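Local coordinates for isochorismatase family protein family (Burkholderia thailandensis, PDB 3TXY) that is of unknown function but probably acts as a hydrolase of the isochorismatase family, at residues A[11-23]-A[49-61]. Sequence-based numbering, arbitrary orientation.
Sequences NPTVALVAIDLQN and FRARKLPVIFVHT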
loop_
_atom_site.group_PDB
_atom_site.type_symbol
_atom_site.label_atom_id
_atom_site.label_comp_id
_atom_site.label_asym_id
_atom_site.label_seq_id
_atom_site.Cartn_x
_atom_site.Cartn_y
_atom_site.Cartn_z
ATOM N N ASN A 11 -5.117 5.693 21.812
ATOM C CA ASN A 11 -4.946 7.025 22.398
ATOM C C ASN A 11 -6.243 7.829 22.283
ATOM O O ASN A 11 -7.062 7.538 21.404
ATOM C CB ASN A 11 -3.801 7.751 21.692
ATOM C CG ASN A 11 -2.478 7.079 21.932
ATOM O OD1 ASN A 11 -2.022 7.017 23.078
ATOM N ND2 ASN A 11 -1.851 6.565 20.873
ATOM N N PRO A 12 -6.449 8.841 23.161
ATOM C CA PRO A 12 -7.662 9.671 23.074
ATOM C C PRO A 12 -7.803 10.451 21.767
ATOM O O PRO A 12 -8.908 10.816 21.368
ATOM C CB PRO A 12 -7.508 10.668 24.229
ATOM C CG PRO A 12 -6.465 10.111 25.117
ATOM C CD PRO A 12 -5.581 9.229 24.284
ATOM N N THR A 13 -6.655 10.740 21.166
ATOM C CA THR A 13 -6.522 11.504 19.935
ATOM C C THR A 13 -6.750 10.584 18.735
ATOM O O THR A 13 -5.816 10.251 17.989
ATOM C CB THR A 13 -5.120 12.147 19.911
ATOM O OG1 THR A 13 -4.110 11.178 20.289
ATOM C CG2 THR A 13 -5.083 13.299 20.889
ATOM N N VAL A 14 -7.999 10.154 18.586
ATOM C CA VAL A 14 -8.378 9.158 17.597
ATOM C C VAL A 14 -9.489 9.670 16.672
ATOM O O VAL A 14 -10.400 10.347 17.112
ATOM C CB VAL A 14 -8.821 7.825 18.268
ATOM C CG1 VAL A 14 -10.099 8.012 19.078
ATOM C CG2 VAL A 14 -8.982 6.717 17.227
ATOM N N ALA A 15 -9.374 9.325 15.394
ATOM C CA ALA A 15 -10.364 9.606 14.365
ATOM C C ALA A 15 -10.897 8.329 13.713
ATOM O O ALA A 15 -10.189 7.313 13.612
ATOM C CB ALA A 15 -9.758 10.519 13.298
ATOM N N LEU A 16 -12.159 8.399 13.288
ATOM C CA LEU A 16 -12.810 7.363 12.480
ATOM C C LEU A 16 -12.654 7.764 11.014
ATOM O O LEU A 16 -12.987 8.881 10.643
ATOM C CB LEU A 16 -14.306 7.248 12.818
ATOM C CG LEU A 16 -15.084 6.082 12.181
ATOM C CD1 LEU A 16 -14.634 4.719 12.699
ATOM C CD2 LEU A 16 -16.584 6.247 12.432
ATOM N N VAL A 17 -12.122 6.858 10.192
ATOM C CA VAL A 17 -11.924 7.106 8.764
ATOM C C VAL A 17 -12.611 5.978 7.993
ATOM O O VAL A 17 -12.254 4.816 8.155
ATOM C CB VAL A 17 -10.429 7.149 8.399
ATOM C CG1 VAL A 17 -10.238 7.354 6.887
ATOM C CG2 VAL A 17 -9.744 8.258 9.192
ATOM N N ALA A 18 -13.607 6.329 7.185
ATOM C CA ALA A 18 -14.468 5.358 6.514
ATOM C C ALA A 18 -14.281 5.470 5.012
ATOM O O ALA A 18 -14.470 6.556 4.444
ATOM C CB ALA A 18 -15.930 5.644 6.872
ATOM N N ILE A 19 -13.920 4.361 4.361
ATOM C CA ILE A 19 -13.515 4.395 2.946
ATOM C C ILE A 19 -14.618 3.954 1.991
ATOM O O ILE A 19 -15.093 2.828 2.075
ATOM C CB ILE A 19 -12.292 3.485 2.691
ATOM C CG1 ILE A 19 -11.112 3.807 3.625
ATOM C CG2 ILE A 19 -11.864 3.603 1.238
ATOM C CD1 ILE A 19 -10.654 5.256 3.580
ATOM N N ASP A 20 -14.991 4.859 1.076
ATOM C CA ASP A 20 -15.769 4.571 -0.146
ATOM C C ASP A 20 -17.171 4.008 0.135
ATOM O O ASP A 20 -17.682 3.193 -0.630
ATOM C CB ASP A 20 -15.011 3.638 -1.100
ATOM C CG ASP A 20 -13.877 4.331 -1.820
ATOM O OD1 ASP A 20 -13.888 5.577 -1.913
ATOM O OD2 ASP A 20 -12.968 3.630 -2.293
ATOM N N LEU A 21 -17.807 4.493 1.193
ATOM C CA LEU A 21 -19.178 4.073 1.497
ATOM C C LEU A 21 -20.158 4.942 0.701
ATOM O O LEU A 21 -20.970 5.721 1.244
ATOM C CB LEU A 21 -19.417 4.054 2.998
ATOM C CG LEU A 21 -18.475 3.127 3.783
ATOM C CD1 LEU A 21 -18.815 3.188 5.279
ATOM C CD2 LEU A 21 -18.549 1.687 3.293
ATOM N N GLN A 22 -20.042 4.767 -0.613
ATOM C CA GLN A 22 -20.765 5.518 -1.616
ATOM C C GLN A 22 -21.673 4.594 -2.424
ATOM O O GLN A 22 -21.421 3.383 -2.532
ATOM C CB GLN A 22 -19.782 6.263 -2.525
ATOM C CG GLN A 22 -18.909 5.381 -3.407
ATOM C CD GLN A 22 -17.720 6.139 -3.954
ATOM O OE1 GLN A 22 -16.868 6.559 -3.203
ATOM N NE2 GLN A 22 -17.683 6.335 -5.252
ATOM N N ASN A 23 -22.730 5.167 -2.998
ATOM C CA ASN A 23 -23.761 4.379 -3.660
ATOM C C ASN A 23 -23.211 3.336 -4.641
ATOM O O ASN A 23 -23.671 2.191 -4.677
ATOM C CB ASN A 23 -24.723 5.301 -4.411
ATOM C CG ASN A 23 -25.509 6.212 -3.486
ATOM O OD1 ASN A 23 -25.932 5.800 -2.401
ATOM N ND2 ASN A 23 -25.739 7.453 -3.929
ATOM N N PHE A 49 -18.004 8.088 18.152
ATOM C CA PHE A 49 -16.998 9.131 17.957
ATOM C C PHE A 49 -17.545 10.546 18.170
ATOM O O PHE A 49 -16.978 11.318 18.955
ATOM C CB PHE A 49 -16.337 8.990 16.577
ATOM C CG PHE A 49 -15.195 8.005 16.569
ATOM C CD1 PHE A 49 -15.437 6.635 16.646
ATOM C CD2 PHE A 49 -13.870 8.442 16.533
ATOM C CE1 PHE A 49 -14.379 5.718 16.652
ATOM C CE2 PHE A 49 -12.821 7.539 16.570
ATOM C CZ PHE A 49 -13.066 6.181 16.611
ATOM N N ARG A 50 -18.671 10.864 17.536
ATOM C CA ARG A 50 -19.242 12.208 17.638
ATOM C C ARG A 50 -19.623 12.553 19.076
ATOM O O ARG A 50 -19.372 13.680 19.538
ATOM C CB ARG A 50 -20.437 12.358 16.693
ATOM C CG ARG A 50 -20.046 12.371 15.212
ATOM C CD ARG A 50 -21.171 12.950 14.362
ATOM N NE ARG A 50 -21.135 12.481 12.973
ATOM C CZ ARG A 50 -21.681 11.342 12.539
ATOM N NH1 ARG A 50 -22.291 10.503 13.375
ATOM N NH2 ARG A 50 -21.593 11.025 11.256
ATOM N N ALA A 51 -20.192 11.570 19.777
ATOM C CA ALA A 51 -20.481 11.661 21.221
ATOM C C ALA A 51 -19.291 12.131 22.056
ATOM O O ALA A 51 -19.478 12.737 23.119
ATOM C CB ALA A 51 -20.973 10.313 21.755
ATOM N N ARG A 52 -18.084 11.837 21.589
ATOM C CA ARG A 52 -16.848 12.167 22.310
ATOM C C ARG A 52 -16.104 13.348 21.692
ATOM O O ARG A 52 -14.960 13.633 22.068
ATOM C CB ARG A 52 -15.945 10.933 22.388
ATOM C CG ARG A 52 -16.475 9.875 23.339
ATOM C CD ARG A 52 -15.773 8.539 23.160
ATOM N NE ARG A 52 -16.309 7.499 24.043
ATOM C CZ ARG A 52 -17.456 6.839 23.864
ATOM N NH1 ARG A 52 -18.259 7.098 22.833
ATOM N NH2 ARG A 52 -17.815 5.913 24.742
ATOM N N LYS A 53 -16.772 14.041 20.769
ATOM C CA LYS A 53 -16.185 15.144 20.011
ATOM C C LYS A 53 -14.904 14.717 19.292
ATOM O O LYS A 53 -13.942 15.492 19.190
ATOM C CB LYS A 53 -15.971 16.376 20.915
ATOM C CG LYS A 53 -17.277 16.865 21.554
ATOM C CD LYS A 53 -17.095 18.097 22.431
ATOM C CE LYS A 53 -16.415 17.760 23.757
ATOM N NZ LYS A 53 -16.159 18.990 24.572
ATOM N N LEU A 54 -14.921 13.488 18.770
ATOM C CA LEU A 54 -13.805 12.951 18.002
ATOM C C LEU A 54 -14.171 13.017 16.534
ATOM O O LEU A 54 -15.319 12.763 16.192
ATOM C CB LEU A 54 -13.502 11.505 18.390
ATOM C CG LEU A 54 -13.158 11.296 19.864
ATOM C CD1 LEU A 54 -13.266 9.814 20.210
ATOM C CD2 LEU A 54 -11.759 11.850 20.165
ATOM N N PRO A 55 -13.200 13.353 15.667
ATOM C CA PRO A 55 -13.529 13.557 14.257
ATOM C C PRO A 55 -13.946 12.292 13.528
ATOM O O PRO A 55 -13.382 11.211 13.767
ATOM C CB PRO A 55 -12.232 14.109 13.637
ATOM C CG PRO A 55 -11.171 13.959 14.652
ATOM C CD PRO A 55 -11.788 13.656 15.972
ATOM N N VAL A 56 -14.916 12.458 12.627
ATOM C CA VAL A 56 -15.361 11.408 11.719
ATOM C C VAL A 56 -15.081 11.859 10.283
ATOM O O VAL A 56 -15.509 12.932 9.866
ATOM C CB VAL A 56 -16.855 11.093 11.897
ATOM C CG1 VAL A 56 -17.277 10.009 10.894
ATOM C CG2 VAL A 56 -17.107 10.668 13.342
ATOM N N ILE A 57 -14.339 11.029 9.558
ATOM C CA ILE A 57 -13.829 11.400 8.263
ATOM C C ILE A 57 -14.343 10.410 7.259
ATOM O O ILE A 57 -14.030 9.218 7.336
ATOM C CB ILE A 57 -12.293 11.416 8.218
ATOM C CG1 ILE A 57 -11.744 12.354 9.299
ATOM C CG2 ILE A 57 -11.845 11.846 6.831
ATOM C CD1 ILE A 57 -10.238 12.315 9.413
ATOM N N PHE A 58 -15.188 10.905 6.362
ATOM C CA PHE A 58 -15.774 10.082 5.334
ATOM C C PHE A 58 -15.109 10.333 4.004
ATOM O O PHE A 58 -15.103 11.469 3.495
ATOM C CB PHE A 58 -17.262 10.358 5.195
ATOM C CG PHE A 58 -18.074 9.962 6.398
ATOM C CD1 PHE A 58 -18.279 8.625 6.702
ATOM C CD2 PHE A 58 -18.651 10.921 7.212
ATOM C CE1 PHE A 58 -19.050 8.252 7.800
ATOM C CE2 PHE A 58 -19.419 10.556 8.295
ATOM C CZ PHE A 58 -19.607 9.214 8.601
ATOM N N VAL A 59 -14.587 9.246 3.434
ATOM C CA VAL A 59 -13.834 9.289 2.198
ATOM C C VAL A 59 -14.681 8.726 1.048
ATOM O O VAL A 59 -15.281 7.656 1.165
ATOM C CB VAL A 59 -12.538 8.460 2.328
ATOM C CG1 VAL A 59 -11.767 8.413 1.011
ATOM C CG2 VAL A 59 -11.655 8.993 3.454
ATOM N N HIS A 60 -14.695 9.414 -0.078
ATOM C CA HIS A 60 -15.323 8.870 -1.269
ATOM C C HIS A 60 -14.429 9.112 -2.443
ATOM O O HIS A 60 -13.545 9.962 -2.392
ATOM C CB HIS A 60 -16.740 9.430 -1.490
ATOM C CG HIS A 60 -16.778 10.884 -1.829
ATOM N ND1 HIS A 60 -17.612 11.379 -2.763
ATOM C CD2 HIS A 60 -16.064 11.965 -1.332
ATOM C CE1 HIS A 60 -17.431 12.706 -2.868
ATOM N NE2 HIS A 60 -16.494 13.068 -1.996
ATOM N N THR A 61 -14.651 8.323 -3.485
ATOM C CA THR A 61 -13.907 8.393 -4.729
ATOM C C THR A 61 -14.760 9.073 -5.782
ATOM O O THR A 61 -15.938 8.743 -5.969
ATOM C CB THR A 61 -13.554 6.987 -5.219
ATOM O OG1 THR A 61 -12.838 6.310 -4.187
ATOM C CG2 THR A 61 -12.724 7.020 -6.507
HETATM O O HOH W 1 -16.968 6.632 3.162
#
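Leu16, Val17, Ala18 and Ile19 pair in parallel with Val56, Ile57, Phe58 and Val59, joining strands 14-19 and 56-61 side by side within the six-stranded parallel sheet of this Rossmann-like alpha/beta/alpha fold. Helix 35-51 connects them as a beta-alpha-beta crossover. Five backbone hydrogen bonds alternate between the strands, from Leu16 N to Pro55 O (3.1 Å) as far as Asp20 N to Val59 O, where the donor stands 35° above the carbonyl plane. Beside it, a water donates to Ala18 O and Val59 O and accepts from Leu21 N, so each carbonyl takes a second donor.

Apolar contacts cover both faces. Under the helix, Leu16 CB sits over the centre of the Phe49 ring, 3.8 Å from its centroid, a CH-pi contact with a ring carried on the last turn of the crossover helix. Val14 CG1 touches both Phe49 CE2 and Leu54 CD1. On the other face Val17 CG2 lies alongside Ile57 CD1, and Ile19 CD1 reaches Val59 CG2 at 3.9 Å.

Polar side chains take over at the C-terminal strand ends. Asp20 OD1 accepts from Thr61 OG1 (2.6 Å) on its syn side but 32° out of the carboxylate plane, while Lys106 forms a salt bridge with OD2. Gln22 CG lies between the backbone N and carbonyl carbon, and the chain extends beyond it to Thr61: NE2 donates to Thr61 O, and OE1 receives Thr61 N on an in-plane lone pair at 2.8 Å, the N-H...O angle being 172°.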